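Local coordinates for protein alginate lyase, family PL7 (PDB 4BE3) that acts as an exolytic alginate lyase of polysaccharide lyase family 7, probably cleaving the poly-beta-D-mannuronate chains of alginate, at residues T60-T64 and Y261-K267; D96-S102 and N272-T277. All coordinates share one frame; numbering follows the deposited sequence. Where two conformers were deposited one is given.

Contact 1 (T60-T64 and Y261-K267); sequences TSSNT and YNQTNGK. With SRT (S,R meso-tartaric acid), chain C.
Asn-63 packs against Tyr-261, Asn-262 and Asn-265 where the loop leading into strand 65-70 meets the end of strand 260-262, in the beta-jelly roll of the PL7 lyases. This is the tight part. CB of Asn-63 sits 3.1 Å from Asn-262 O and also touches CE1 of Tyr-261. With CG anti to the carbonyl carbon (chi1 -80°), the amide carries on towards Asn-265, whose ND2 gives OD1 of Asn-63 an almost straight bond of 2.8 Å, the two amide planes nearly coplanar. That same Asn-265 ND2 also bonds Trp-275 O. ND2 of Asn-63 donates to a water that passes a bond on to Gln-263 O, so both ends of the amide are held. With an alanine here, Asn-265 would probably lose this acceptor, and the water its bond from ND2. The outer side is looser: exposed Lys-267 lends NZ to Ser-62 OG at 3.0 Å. Towards the pocket, Thr-60 OG1 lies very close to O1 of the bound meso-tartrate, at a separation short enough to be doubtful. Between the two, Ser-61 OG lies in the plane of the Tyr-261 ring, hydrogen-bonded to Tyr-261 OH at 2.9 Å while accepting from Asn-63 N in an ST turn.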
ATOM      1  N   THR A  60      -8.622  22.003   4.229  1.00 52.62           N
ATOM      2  CA  THR A  60      -7.294  21.923   4.864  1.00 52.11           C
ATOM      3  C   THR A  60      -6.341  23.098   4.434  1.00 57.47           C
ATOM      4  O   THR A  60      -5.185  23.200   4.915  1.00 55.31           O
ATOM      5  CB  THR A  60      -6.616  20.609   4.400  1.00 62.64           C
ATOM      6  OG1 THR A  60      -6.647  20.487   2.927  1.00 55.21           O
ATOM      7  CG2 THR A  60      -7.273  19.352   5.087  1.00 58.85           C
ATOM      8  N   SER A  61      -6.780  23.966   3.521  1.00 43.66           N
ATOM      9  CA  SER A  61      -5.840  24.951   2.925  1.00 35.88           C
ATOM     10  C   SER A  61      -6.400  26.319   2.569  1.00 36.19           C
ATOM     11  O   SER A  61      -7.557  26.445   2.142  1.00 38.47           O
ATOM     12  CB  SER A  61      -5.119  24.382   1.640  1.00 32.08           C
ATOM     13  OG  SER A  61      -4.069  25.320   1.296  1.00 35.04           O
ATOM     14  N   SER A  62      -5.548  27.347   2.655  1.00 32.50           N
ATOM     15  CA  SER A  62      -5.926  28.676   2.057  1.00 32.82           C
ATOM     16  C   SER A  62      -5.603  28.779   0.560  1.00 31.06           C
ATOM     17  O   SER A  62      -5.907  29.780  -0.058  1.00 31.00           O
ATOM     18  CB  SER A  62      -5.020  29.739   2.695  1.00 41.66           C
ATOM     19  OG  SER A  62      -5.436  29.913   4.002  1.00 43.37           O
ATOM     20  N   ASN A  63      -4.890  27.793   0.008  1.00 26.85           N
ATOM     21  CA  ASN A  63      -4.409  27.914  -1.367  1.00 22.57           C
ATOM     22  C   ASN A  63      -5.298  27.047  -2.282  1.00 24.24           C
ATOM     23  O   ASN A  63      -5.814  25.948  -1.801  1.00 24.65           O
ATOM     24  CB  ASN A  63      -2.971  27.378  -1.434  1.00 21.36           C
ATOM     25  CG  ASN A  63      -1.977  28.436  -0.935  1.00 28.19           C
ATOM     26  OD1 ASN A  63      -2.175  29.593  -1.221  1.00 30.38           O
ATOM     27  ND2 ASN A  63      -0.882  28.025  -0.257  1.00 23.41           N
ATOM     28  N   THR A  64      -5.472  27.490  -3.526  1.00 22.45           N
ATOM     29  CA  THR A  64      -6.328  26.826  -4.476  1.00 22.53           C
ATOM     30  C   THR A  64      -5.506  25.837  -5.264  1.00 23.36           C
ATOM     31  O   THR A  64      -4.226  26.000  -5.428  1.00 23.35           O
ATOM     32  CB  THR A  64      -6.829  27.925  -5.421  1.00 26.18           C
ATOM     33  OG1 THR A  64      -7.610  28.846  -4.572  1.00 28.35           O
ATOM     34  CG2 THR A  64      -7.743  27.318  -6.518  1.00 25.10           C
ATOM     35  N   TYR A 261      -0.720  22.997  -7.342  1.00 18.94           N
ATOM     36  CA  TYR A 261      -1.277  23.453  -6.052  1.00 19.63           C
ATOM     37  C   TYR A 261      -0.662  24.845  -5.936  1.00 19.64           C
ATOM     38  O   TYR A 261       0.559  24.981  -5.648  1.00 18.47           O
ATOM     39  CB  TYR A 261      -0.707  22.488  -4.992  1.00 19.53           C
ATOM     40  CG  TYR A 261      -1.053  22.866  -3.542  1.00 18.38           C
ATOM     41  CD1 TYR A 261      -2.129  23.723  -3.232  1.00 20.09           C
ATOM     42  CD2 TYR A 261      -0.292  22.256  -2.500  1.00 20.24           C
ATOM     43  CE1 TYR A 261      -2.452  23.941  -1.860  1.00 22.62           C
ATOM     44  CE2 TYR A 261      -0.623  22.498  -1.173  1.00 20.78           C
ATOM     45  CZ  TYR A 261      -1.662  23.305  -0.886  1.00 22.48           C
ATOM     46  OH  TYR A 261      -1.951  23.508   0.457  1.00 27.28           O
ATOM     47  N   ASN A 262      -1.475  25.830  -6.180  1.00 20.65           N
ATOM     48  CA  ASN A 262      -0.980  27.254  -6.332  1.00 21.34           C
ATOM     49  C   ASN A 262      -0.599  27.767  -4.991  1.00 21.73           C
ATOM     50  O   ASN A 262      -1.437  27.752  -4.127  1.00 27.81           O
ATOM     51  CB  ASN A 262      -2.100  28.062  -6.878  1.00 20.89           C
ATOM     52  CG  ASN A 262      -1.588  29.407  -7.472  1.00 21.72           C
ATOM     53  OD1 ASN A 262      -0.416  29.749  -7.237  1.00 20.58           O
ATOM     54  ND2 ASN A 262      -2.414  30.075  -8.227  1.00 21.78           N
ATOM     55  N   GLN A 263       0.653  28.263  -4.779  1.00 17.85           N
ATOM     56  CA  GLN A 263       0.890  28.785  -3.442  1.00 16.63           C
ATOM     57  C   GLN A 263       0.789  30.314  -3.477  1.00 20.30           C
ATOM     58  O   GLN A 263       1.014  30.930  -2.437  1.00 20.65           O
ATOM     59  CB  GLN A 263       2.364  28.550  -3.097  1.00 19.67           C
ATOM     60  CG  GLN A 263       2.702  27.038  -3.242  1.00 19.07           C
ATOM     61  CD  GLN A 263       1.948  26.214  -2.206  1.00 19.63           C
ATOM     62  OE1 GLN A 263       0.992  25.398  -2.603  1.00 24.77           O
ATOM     63  NE2 GLN A 263       2.277  26.313  -0.977  1.00 17.41           N
ATOM     64  N   THR A 264       0.336  30.883  -4.581  1.00 19.92           N
ATOM     65  CA  THR A 264       0.107  32.351  -4.496  1.00 19.45           C
ATOM     66  C   THR A 264      -1.415  32.603  -4.304  1.00 21.24           C
ATOM     67  O   THR A 264      -2.255  32.161  -5.072  1.00 25.01           O
ATOM     68  CB  THR A 264       0.519  32.988  -5.879  1.00 20.25           C
ATOM     69  OG1 THR A 264       1.900  32.764  -6.118  1.00 20.38           O
ATOM     70  CG2 THR A 264       0.398  34.582  -5.723  1.00 19.18           C
ATOM     71  N   ASN A 265      -1.725  33.208  -3.189  1.00 21.29           N
ATOM     72  CA  ASN A 265      -3.123  33.555  -2.827  1.00 22.71           C
ATOM     73  C   ASN A 265      -3.263  35.048  -2.679  1.00 26.46           C
ATOM     74  O   ASN A 265      -2.308  35.821  -2.896  1.00 24.42           O
ATOM     75  CB  ASN A 265      -3.468  32.853  -1.515  1.00 21.67           C
ATOM     76  CG  ASN A 265      -2.426  33.151  -0.455  1.00 22.28           C
ATOM     77  OD1 ASN A 265      -2.341  34.309  -0.031  1.00 23.55           O
ATOM     78  ND2 ASN A 265      -1.639  32.102   0.014  1.00 22.28           N
ATOM     79  N   GLY A 266      -4.465  35.465  -2.264  1.00 26.24           N
ATOM     80  CA  GLY A 266      -4.676  36.912  -2.095  1.00 25.75           C
ATOM     81  C   GLY A 266      -4.750  37.304  -0.646  1.00 29.80           C
ATOM     82  O   GLY A 266      -5.131  38.464  -0.359  1.00 29.02           O
ATOM     83  N   LYS A 267      -4.255  36.465   0.266  1.00 24.02           N
ATOM     84  CA  LYS A 267      -4.263  36.821   1.678  1.00 26.85           C
ATOM     85  C   LYS A 267      -3.264  37.923   1.988  1.00 26.66           C
ATOM     86  O   LYS A 267      -2.227  38.058   1.335  1.00 25.68           O
ATOM     87  CB  LYS A 267      -4.028  35.574   2.547  1.00 27.12           C
ATOM     88  CG  LYS A 267      -5.193  34.542   2.274  1.00 33.32           C
ATOM     89  CD  LYS A 267      -4.889  33.314   3.125  1.00 37.30           C
ATOM     90  CE  LYS A 267      -5.526  33.492   4.517  1.00 53.65           C
ATOM     91  NZ  LYS A 267      -4.841  32.465   5.388  1.00 58.45           N
TER
HETATM   92  O1  SRT C 400      -5.241  18.775   1.808  0.60 26.28           O
HETATM   93  O11 SRT C 400      -3.966  17.743   0.188  0.60 25.45           O
HETATM   94  C1  SRT C 400      -5.002  18.024   0.821  0.60 26.27           C
HETATM   95  C2  SRT C 400      -6.080  17.343   0.050  0.60 32.90           C
HETATM   96  O2  SRT C 400      -5.907  15.951  -0.296  0.60 26.15           O
HETATM   97  C3  SRT C 400      -7.367  18.097  -0.166  0.60 28.52           C
HETATM   98  O3  SRT C 400      -6.838  18.697  -1.271  0.60 24.81           O
HETATM   99  C4  SRT C 400      -8.609  17.350  -0.363  0.60 31.08           C
HETATM  100  O4  SRT C 400      -9.131  17.247  -1.467  0.60 31.20           O
HETATM  101  O41 SRT C 400      -9.071  16.679   0.558  0.60 30.58           O
HETATM  102  O   HOH W   1       0.963  30.115   0.228  1.00 18.15           O
HETATM  103  O   HOH W   2      -3.770  29.766  -4.054  1.00 22.48           O

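Contact 2 (D96-S102 and N272-T277); sequences DARVAAS and NLVWST
Asp-96 O is gripped from opposite faces of its plane, by Ser-102 OG at 2.8 Å and by Val-99 N, while the N of Asp-96 crosses to bond Thr-277 O. Val-99 is the wedge of the contact. With CG1 anti to the backbone N (chi1 179°), its two branches spread across the curved backbone of 272-277, CG1 lying 3.3 Å from Val-274 O and CG2 against Ser-276 O. Val-99 CA makes a CA-H...O contact of 3.3 Å with Leu-273 O, and a water that donates to Leu-273 O also donates to Arg-98 O, bridging the two loops. Ala-101 N then bonds Val-274 O at 2.9 Å, arriving almost in line with the carbonyl (169°). Packing fills in beside these bonds. CB of Ala-101 meets Trp-275 CE3 obliquely at 3.8 Å, and CG2 of Thr-277 leans on both Ala-101 CB and Ser-102 OG. Each loop also braces itself. Arg-98 takes the carboxylate of Asp-96 side-on in a salt bridge, NE to OD1 and NH2 to OD2. On the other loop, Asn-272 OD1 accepts from Val-274 N in its carbonyl plane and from Trp-275 N above it. Two irregular loops thus pack together: two consecutive type I beta turns sharing Val-99, the first overlaid by an Asx turn at Asp-96, meet a second Asx turn at Asn-272.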
ATOM      1  N   ASP A  96       3.579  39.532  -3.240  1.00 23.82           N
ATOM      2  CA  ASP A  96       4.481  40.370  -2.494  1.00 22.27           C
ATOM      3  C   ASP A  96       5.831  39.613  -2.461  1.00 20.45           C
ATOM      4  O   ASP A  96       5.921  38.499  -1.971  1.00 19.83           O
ATOM      5  CB  ASP A  96       3.861  40.536  -1.120  1.00 20.22           C
ATOM      6  CG  ASP A  96       4.711  41.395  -0.235  1.00 27.49           C
ATOM      7  OD1 ASP A  96       5.950  41.320  -0.290  1.00 22.43           O
ATOM      8  OD2 ASP A  96       4.130  42.174   0.530  1.00 26.59           O
ATOM      9  N   ALA A  97       6.877  40.201  -3.029  1.00 19.38           N
ATOM     10  CA  ALA A  97       8.206  39.441  -3.081  1.00 18.46           C
ATOM     11  C   ALA A  97       8.839  39.238  -1.752  1.00 17.89           C
ATOM     12  O   ALA A  97       9.763  38.417  -1.672  1.00 19.29           O
ATOM     13  CB  ALA A  97       9.196  40.303  -3.969  1.00 19.61           C
ATOM     14  N   ARG A  98       8.356  39.856  -0.678  1.00 16.82           N
ATOM     15  CA  ARG A  98       8.949  39.587   0.637  1.00 17.35           C
ATOM     16  C   ARG A  98       8.396  38.226   1.193  1.00 17.57           C
ATOM     17  O   ARG A  98       8.985  37.756   2.180  1.00 19.54           O
ATOM     18  CB  ARG A  98       8.392  40.657   1.667  1.00 18.33           C
ATOM     19  CG  ARG A  98       9.044  42.022   1.284  1.00 20.36           C
ATOM     20  CD  ARG A  98       8.356  43.066   2.272  1.00 23.52           C
ATOM     21  NE  ARG A  98       6.888  43.081   2.052  1.00 26.81           N
ATOM     22  CZ  ARG A  98       5.958  43.403   2.983  1.00 40.71           C
ATOM     23  NH1 ARG A  98       6.288  43.778   4.231  1.00 40.51           N
ATOM     24  NH2 ARG A  98       4.632  43.269   2.767  1.00 44.41           N
ATOM     25  N   VAL A  99       7.363  37.722   0.563  1.00 17.57           N
ATOM     26  CA  VAL A  99       6.667  36.466   1.137  1.00 16.64           C
ATOM     27  C   VAL A  99       7.281  35.308   0.372  1.00 16.90           C
ATOM     28  O   VAL A  99       7.135  35.232  -0.834  1.00 17.72           O
ATOM     29  CB  VAL A  99       5.143  36.628   0.868  1.00 16.72           C
ATOM     30  CG1 VAL A  99       4.478  35.354   1.422  1.00 18.49           C
ATOM     31  CG2 VAL A  99       4.620  37.887   1.650  1.00 16.86           C
ATOM     32  N   ALA A 100       7.762  34.301   1.124  1.00 18.71           N
ATOM     33  CA  ALA A 100       8.549  33.141   0.574  1.00 17.37           C
ATOM     34  C   ALA A 100       7.671  32.410  -0.382  1.00 17.01           C
ATOM     35  O   ALA A 100       8.224  31.924  -1.400  1.00 17.35           O
ATOM     36  CB  ALA A 100       8.979  32.276   1.760  1.00 16.76           C
ATOM     37  N   ALA A 101       6.356  32.241  -0.118  1.00 16.72           N
ATOM     38  CA  ALA A 101       5.560  31.456  -1.119  1.00 17.18           C
ATOM     39  C   ALA A 101       5.214  32.096  -2.409  1.00 17.61           C
ATOM     40  O   ALA A 101       4.685  31.447  -3.317  1.00 18.60           O
ATOM     41  CB  ALA A 101       4.203  30.992  -0.387  1.00 16.82           C
ATOM     42  N   SER A 102       5.400  33.468  -2.495  1.00 17.47           N
ATOM     43  CA  SER A 102       4.863  34.100  -3.698  1.00 16.38           C
ATOM     44  C   SER A 102       5.483  33.525  -5.002  1.00 17.49           C
ATOM     45  O   SER A 102       6.633  33.139  -5.033  1.00 17.62           O
ATOM     46  CB  SER A 102       5.264  35.633  -3.719  1.00 17.81           C
ATOM     47  OG  SER A 102       4.494  36.238  -2.655  1.00 18.85           O
ATOM     48  N   ASN A 272       0.476  36.579   7.525  1.00 28.84           N
ATOM     49  CA  ASN A 272       1.434  35.473   7.608  1.00 29.50           C
ATOM     50  C   ASN A 272       2.502  35.808   6.515  1.00 28.06           C
ATOM     51  O   ASN A 272       2.263  35.601   5.326  1.00 21.65           O
ATOM     52  CB  ASN A 272       0.770  34.190   7.184  1.00 30.93           C
ATOM     53  CG  ASN A 272       1.679  33.016   7.372  1.00 32.36           C
ATOM     54  OD1 ASN A 272       2.858  33.023   6.967  1.00 23.99           O
ATOM     55  ND2 ASN A 272       1.118  31.939   7.915  1.00 37.58           N
ATOM     56  N   LEU A 273       3.588  36.395   6.955  1.00 25.53           N
ATOM     57  CA  LEU A 273       4.675  36.797   6.015  0.50 25.02           C
ATOM     58  C   LEU A 273       5.360  35.685   5.249  1.00 23.98           C
ATOM     59  O   LEU A 273       6.119  35.959   4.391  1.00 24.56           O
ATOM     60  CB  LEU A 273       5.796  37.668   6.705  0.50 26.90           C
ATOM     61  CG  LEU A 273       6.519  38.553   5.671  0.50 26.48           C
ATOM     62  CD1 LEU A 273       5.607  39.640   5.163  0.50 23.66           C
ATOM     63  CD2 LEU A 273       7.763  39.266   6.251  0.50 31.24           C
ATOM     64  N   VAL A 274       5.142  34.391   5.552  1.00 21.09           N
ATOM     65  CA  VAL A 274       5.771  33.309   4.805  1.00 19.36           C
ATOM     66  C   VAL A 274       4.849  32.735   3.736  1.00 20.61           C
ATOM     67  O   VAL A 274       5.291  32.419   2.606  1.00 20.68           O
ATOM     68  CB  VAL A 274       6.164  32.154   5.728  1.00 22.13           C
ATOM     69  CG1 VAL A 274       6.768  30.905   4.966  1.00 23.26           C
ATOM     70  CG2 VAL A 274       7.191  32.708   6.734  1.00 23.75           C
ATOM     71  N   TRP A 275       3.534  32.712   4.044  1.00 19.95           N
ATOM     72  CA  TRP A 275       2.572  32.011   3.121  1.00 19.31           C
ATOM     73  C   TRP A 275       1.434  32.884   2.583  1.00 20.42           C
ATOM     74  O   TRP A 275       0.758  32.401   1.689  1.00 22.93           O
ATOM     75  CB  TRP A 275       1.866  30.848   3.937  1.00 21.27           C
ATOM     76  CG  TRP A 275       2.862  29.838   4.389  1.00 22.37           C
ATOM     77  CD1 TRP A 275       3.437  29.674   5.649  1.00 26.38           C
ATOM     78  CD2 TRP A 275       3.438  28.747   3.563  1.00 19.86           C
ATOM     79  NE1 TRP A 275       4.293  28.584   5.644  1.00 23.35           N
ATOM     80  CE2 TRP A 275       4.361  28.035   4.421  1.00 24.66           C
ATOM     81  CE3 TRP A 275       3.320  28.387   2.218  1.00 19.65           C
ATOM     82  CZ2 TRP A 275       5.106  26.918   3.941  1.00 23.88           C
ATOM     83  CZ3 TRP A 275       4.038  27.243   1.735  1.00 23.35           C
ATOM     84  CH2 TRP A 275       4.896  26.530   2.569  1.00 23.45           C
ATOM     85  N   SER A 276       1.171  34.099   3.143  1.00 20.04           N
ATOM     86  CA  SER A 276       0.054  34.934   2.616  1.00 19.14           C
ATOM     87  C   SER A 276       0.679  35.946   1.672  1.00 18.90           C
ATOM     88  O   SER A 276       1.397  36.800   2.107  1.00 19.95           O
ATOM     89  CB  SER A 276      -0.707  35.667   3.799  1.00 22.61           C
ATOM     90  OG  SER A 276      -1.289  34.537   4.554  1.00 24.11           O
ATOM     91  N   THR A 277       0.409  35.754   0.369  1.00 19.53           N
ATOM     92  CA  THR A 277       1.226  36.406  -0.633  1.00 20.50           C
ATOM     93  C   THR A 277       0.655  37.722  -1.208  1.00 22.01           C
ATOM     94  O   THR A 277       1.342  38.393  -1.945  1.00 22.72           O
ATOM     95  CB  THR A 277       1.417  35.435  -1.793  1.00 20.64           C
ATOM     96  OG1 THR A 277       0.124  34.880  -2.179  1.00 22.04           O
ATOM     97  CG2 THR A 277       2.205  34.207  -1.285  1.00 18.97           C
TER
HETATM   98  O   HOH W   3       8.726  35.497   3.793  1.00 19.82           O

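From the N terminus, the chain runs through 60-64, the loop before strand 65-70, and then through 96-102, between strands 80-90 and 104-112. Nearly 200 residues after the first of these, 261-267 returns to close contact 1. A few residues further on, 272-277 closes contact 2 over a span of about 170. The order alternates, so the two closures cross. Contact 1 ties the pocket-side loop to the end of strand 260-262; contact 2 fastens the chain beyond that strand to the loop preceding strand 104-112. Their centres lie about 11 Å apart, and they touch directly: Asn-265 N probably hydrogen-bonds Thr-277 OG1 (2.7 Å), and Gln-263 packs against Trp-275.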